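HcgB (Methanococcus maripaludis, PDB 5D5P) probably acts as the guanylyltransferase that joins a guanylyl group to the pyridinol precursor during biosynthesis of the [Fe]-hydrogenase cofactor. Local coordinates at residues L113-S126 and E143-I155. Residues are numbered along the deposited sequence; the frame is centred on the assembly and turned at random.
Sequences LLIMDKKGRILTGS and ELELITALERIGI
T124 and S126 on a beta hairpin hydrogen-bond to the backbone of a helix that packs across it, in a buried helix-on-sheet contact of this alpha/beta fold. Within this chain the hairpin, strands 111-117 and 122-128, forms the antiparallel end of the mixed sheet. Helix 138-151 covers one face of it. The axis of 143-151 passes 6.6 Å from that of 122-126. The helix comes close at G125, where A149 CB lies 3.7 Å from G125 C. L113 and I115 supply the apolar part. L113 CD2 meets A149 CB, and I115 CD1 meets L150 CD2 at 3.7 Å, the two side chains of the latter pair crossing at about a right angle. I56 of helix 47-57 touches L146 and L150. L123 and T124 form a classic beta bulge opposite I115. T124 OG1 stands anti to the backbone N (chi1 -175°) and gives its proton to A149 O at 2.6 Å. R152 NH2 donates to T124 OG1 at 2.9 Å, with the oxygen in the guanidinium plane. The R152 guanidinium also bonds S109 O and S128 O of the second subunit. A leucine in place of R152 would probably leave T124 OG1 without this donor and break the two bonds to the second subunit. E145 reaches past L113 to a salt bridge with R101 and a hydrogen bond with S128, both of its own chain. A Schellman motif closes the helix, with G154 as its C-prime residue and I155 N bonded to L150 O. S126 OG donates to E145 O at 2.6 Å, on the opposite face of that carbonyl from A149 N.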
# COMPACT_ATOMS: atom_id res chain seq x y z
N LEU A 113 2.56 1.54 6.08
CA LEU A 113 2.02 2.59 6.94
C LEU A 113 0.99 3.38 6.12
O LEU A 113 1.22 3.69 4.96
CB LEU A 113 3.14 3.52 7.47
CG LEU A 113 2.65 4.70 8.31
CD1 LEU A 113 3.71 5.04 9.36
CD2 LEU A 113 2.44 5.93 7.44
N LEU A 114 -0.15 3.70 6.73
CA LEU A 114 -1.19 4.52 6.10
C LEU A 114 -1.55 5.68 7.00
O LEU A 114 -1.53 5.58 8.23
CB LEU A 114 -2.46 3.71 5.83
CG LEU A 114 -2.33 2.51 4.87
CD1 LEU A 114 -3.65 1.70 4.90
CD2 LEU A 114 -2.04 2.98 3.46
N ILE A 115 -1.83 6.82 6.37
CA ILE A 115 -2.52 7.91 7.05
C ILE A 115 -3.92 7.96 6.46
O ILE A 115 -4.09 8.09 5.24
CB ILE A 115 -1.80 9.24 6.88
CG1 ILE A 115 -0.34 9.10 7.32
CG2 ILE A 115 -2.54 10.34 7.64
CD1 ILE A 115 0.45 10.43 7.24
N MET A 116 -4.91 7.77 7.34
CA MET A 116 -6.31 7.69 6.99
C MET A 116 -7.11 8.82 7.64
O MET A 116 -6.74 9.33 8.71
CB MET A 116 -6.86 6.33 7.39
CG MET A 116 -6.19 5.19 6.59
SD MET A 116 -6.43 3.59 7.40
CE MET A 116 -8.19 3.41 7.47
N ASP A 117 -8.23 9.21 7.03
CA ASP A 117 -9.02 10.26 7.65
C ASP A 117 -10.17 9.65 8.46
O ASP A 117 -10.23 8.43 8.67
CB ASP A 117 -9.55 11.27 6.60
CG ASP A 117 -10.79 10.77 5.85
OD1 ASP A 117 -11.12 9.58 5.90
OD2 ASP A 117 -11.51 11.62 5.29
N LYS A 118 -11.08 10.50 8.91
CA LYS A 118 -12.10 10.07 9.87
C LYS A 118 -13.08 9.05 9.31
O LYS A 118 -13.77 8.39 10.09
CB LYS A 118 -12.87 11.29 10.39
CG LYS A 118 -13.52 12.08 9.28
CD LYS A 118 -14.27 13.30 9.81
CE LYS A 118 -14.73 14.19 8.66
NZ LYS A 118 -15.55 13.42 7.69
N LYS A 119 -13.14 8.94 7.98
CA LYS A 119 -14.00 7.94 7.31
C LYS A 119 -13.26 6.70 6.85
O LYS A 119 -13.85 5.82 6.25
CB LYS A 119 -14.67 8.54 6.06
CG LYS A 119 -15.66 9.65 6.34
CD LYS A 119 -16.36 10.10 5.08
CE LYS A 119 -17.54 11.00 5.40
NZ LYS A 119 -18.07 11.64 4.19
N GLY A 120 -11.96 6.67 7.09
CA GLY A 120 -11.15 5.55 6.63
C GLY A 120 -10.57 5.73 5.23
O GLY A 120 -9.91 4.83 4.69
N ARG A 121 -10.77 6.92 4.65
CA ARG A 121 -10.16 7.20 3.35
C ARG A 121 -8.65 7.31 3.45
O ARG A 121 -8.13 7.89 4.39
CB ARG A 121 -10.73 8.49 2.76
CG ARG A 121 -12.20 8.37 2.50
CD ARG A 121 -12.83 9.66 1.98
NE ARG A 121 -12.90 10.67 3.03
CZ ARG A 121 -13.78 11.66 3.08
NH1 ARG A 121 -14.67 11.86 2.08
NH2 ARG A 121 -13.77 12.49 4.12
N ILE A 122 -7.96 6.76 2.45
CA ILE A 122 -6.50 6.71 2.52
C ILE A 122 -5.88 7.94 1.88
O ILE A 122 -6.11 8.22 0.71
CB ILE A 122 -5.99 5.44 1.82
CG1 ILE A 122 -6.43 4.21 2.61
CG2 ILE A 122 -4.45 5.47 1.70
CD1 ILE A 122 -6.32 2.94 1.78
N LEU A 123 -5.07 8.67 2.66
CA LEU A 123 -4.51 9.94 2.20
C LEU A 123 -3.11 9.79 1.63
O LEU A 123 -2.75 10.42 0.65
CB LEU A 123 -4.50 10.96 3.36
CG LEU A 123 -5.82 11.14 4.08
CD1 LEU A 123 -5.65 12.21 5.14
CD2 LEU A 123 -6.89 11.60 3.08
N THR A 124 -2.32 8.92 2.26
CA THR A 124 -0.95 8.68 1.84
C THR A 124 -0.44 7.45 2.59
O THR A 124 -1.13 6.95 3.46
CB THR A 124 -0.03 9.89 2.12
OG1 THR A 124 1.27 9.63 1.59
CG2 THR A 124 0.10 10.18 3.63
N GLY A 125 0.75 6.98 2.26
CA GLY A 125 1.25 5.75 2.85
C GLY A 125 2.69 5.47 2.40
O GLY A 125 3.24 6.18 1.57
N SER A 126 3.30 4.43 2.96
CA SER A 126 4.62 4.04 2.51
C SER A 126 4.84 2.58 2.89
O SER A 126 4.10 2.05 3.72
CB SER A 126 5.67 4.92 3.15
OG SER A 126 5.52 4.79 4.54
N GLU A 143 10.05 5.65 11.57
CA GLU A 143 10.39 7.04 11.25
C GLU A 143 10.45 7.27 9.74
O GLU A 143 9.79 8.18 9.23
CB GLU A 143 11.73 7.42 11.88
CG GLU A 143 12.15 8.84 11.58
CD GLU A 143 13.48 9.20 12.21
OE1 GLU A 143 14.28 8.29 12.52
OE2 GLU A 143 13.72 10.40 12.44
N LEU A 144 11.21 6.44 9.02
CA LEU A 144 11.33 6.59 7.57
C LEU A 144 9.96 6.40 6.89
O LEU A 144 9.66 7.11 5.92
CB LEU A 144 12.33 5.59 7.01
CG LEU A 144 12.50 5.62 5.49
CD1 LEU A 144 13.01 7.01 5.10
CD2 LEU A 144 13.46 4.53 5.02
N GLU A 145 9.17 5.45 7.36
CA GLU A 145 7.85 5.20 6.75
C GLU A 145 7.03 6.47 6.84
O GLU A 145 6.40 6.88 5.86
CB GLU A 145 7.09 4.05 7.45
CG GLU A 145 7.61 2.65 7.12
CD GLU A 145 7.03 1.58 8.04
OE1 GLU A 145 6.22 1.94 8.94
OE2 GLU A 145 7.40 0.39 7.88
N LEU A 146 7.07 7.10 8.01
CA LEU A 146 6.16 8.23 8.24
C LEU A 146 6.63 9.46 7.49
O LEU A 146 5.82 10.17 6.86
CB LEU A 146 6.01 8.51 9.73
CG LEU A 146 5.09 9.68 10.10
CD1 LEU A 146 3.73 9.48 9.45
CD2 LEU A 146 4.93 9.73 11.63
N ILE A 147 7.93 9.72 7.56
CA ILE A 147 8.51 10.86 6.85
C ILE A 147 8.27 10.69 5.34
O ILE A 147 7.93 11.66 4.64
CB ILE A 147 10.00 11.01 7.15
CG1 ILE A 147 10.18 11.48 8.59
CG2 ILE A 147 10.64 12.01 6.21
CD1 ILE A 147 11.61 11.63 9.01
N THR A 148 8.42 9.47 4.84
CA THR A 148 8.18 9.20 3.42
C THR A 148 6.72 9.46 3.05
O THR A 148 6.43 10.08 2.02
CB THR A 148 8.57 7.74 3.06
OG1 THR A 148 9.99 7.60 3.19
CG2 THR A 148 8.22 7.44 1.61
N ALA A 149 5.81 8.98 3.89
CA ALA A 149 4.38 9.12 3.60
C ALA A 149 3.99 10.60 3.59
O ALA A 149 3.16 11.03 2.78
CB ALA A 149 3.53 8.33 4.59
N LEU A 150 4.61 11.38 4.48
CA LEU A 150 4.29 12.81 4.50
C LEU A 150 4.93 13.53 3.31
O LEU A 150 4.27 14.34 2.68
CB LEU A 150 4.73 13.45 5.81
CG LEU A 150 3.94 12.99 7.03
CD1 LEU A 150 4.66 13.41 8.30
CD2 LEU A 150 2.51 13.55 7.03
N GLU A 151 6.19 13.22 2.99
CA GLU A 151 6.88 13.90 1.90
C GLU A 151 6.20 13.73 0.55
O GLU A 151 6.21 14.65 -0.28
CB GLU A 151 8.30 13.36 1.77
CG GLU A 151 9.23 13.81 2.83
CD GLU A 151 10.63 13.32 2.60
OE1 GLU A 151 10.82 12.42 1.75
OE2 GLU A 151 11.54 13.84 3.28
N ARG A 152 5.58 12.57 0.35
CA ARG A 152 5.00 12.29 -0.96
C ARG A 152 3.68 13.01 -1.17
O ARG A 152 3.20 13.06 -2.30
CB ARG A 152 4.86 10.79 -1.19
CG ARG A 152 3.97 10.11 -0.26
CD ARG A 152 4.14 8.59 -0.41
NE ARG A 152 3.57 8.06 -1.65
CZ ARG A 152 2.27 7.94 -1.90
NH1 ARG A 152 1.87 7.41 -3.05
NH2 ARG A 152 1.35 8.40 -1.03
N ILE A 153 3.10 13.63 -0.13
CA ILE A 153 1.98 14.56 -0.36
C ILE A 153 2.36 16.00 -0.01
O ILE A 153 1.49 16.86 0.13
CB ILE A 153 0.67 14.14 0.37
CG1 ILE A 153 0.90 13.80 1.85
CG2 ILE A 153 0.08 12.94 -0.34
CD1 ILE A 153 1.10 15.03 2.76
N GLY A 154 3.67 16.26 0.06
CA GLY A 154 4.19 17.62 0.10
C GLY A 154 4.43 18.21 1.48
O GLY A 154 4.70 19.41 1.62
N ILE A 155 4.37 17.36 2.50
CA ILE A 155 4.68 17.80 3.85
C ILE A 155 6.08 17.35 4.23
O ILE A 155 6.33 16.14 4.35
CB ILE A 155 3.68 17.25 4.88
CG1 ILE A 155 2.30 17.86 4.64
CG2 ILE A 155 4.15 17.60 6.29
CD1 ILE A 155 1.23 17.41 5.63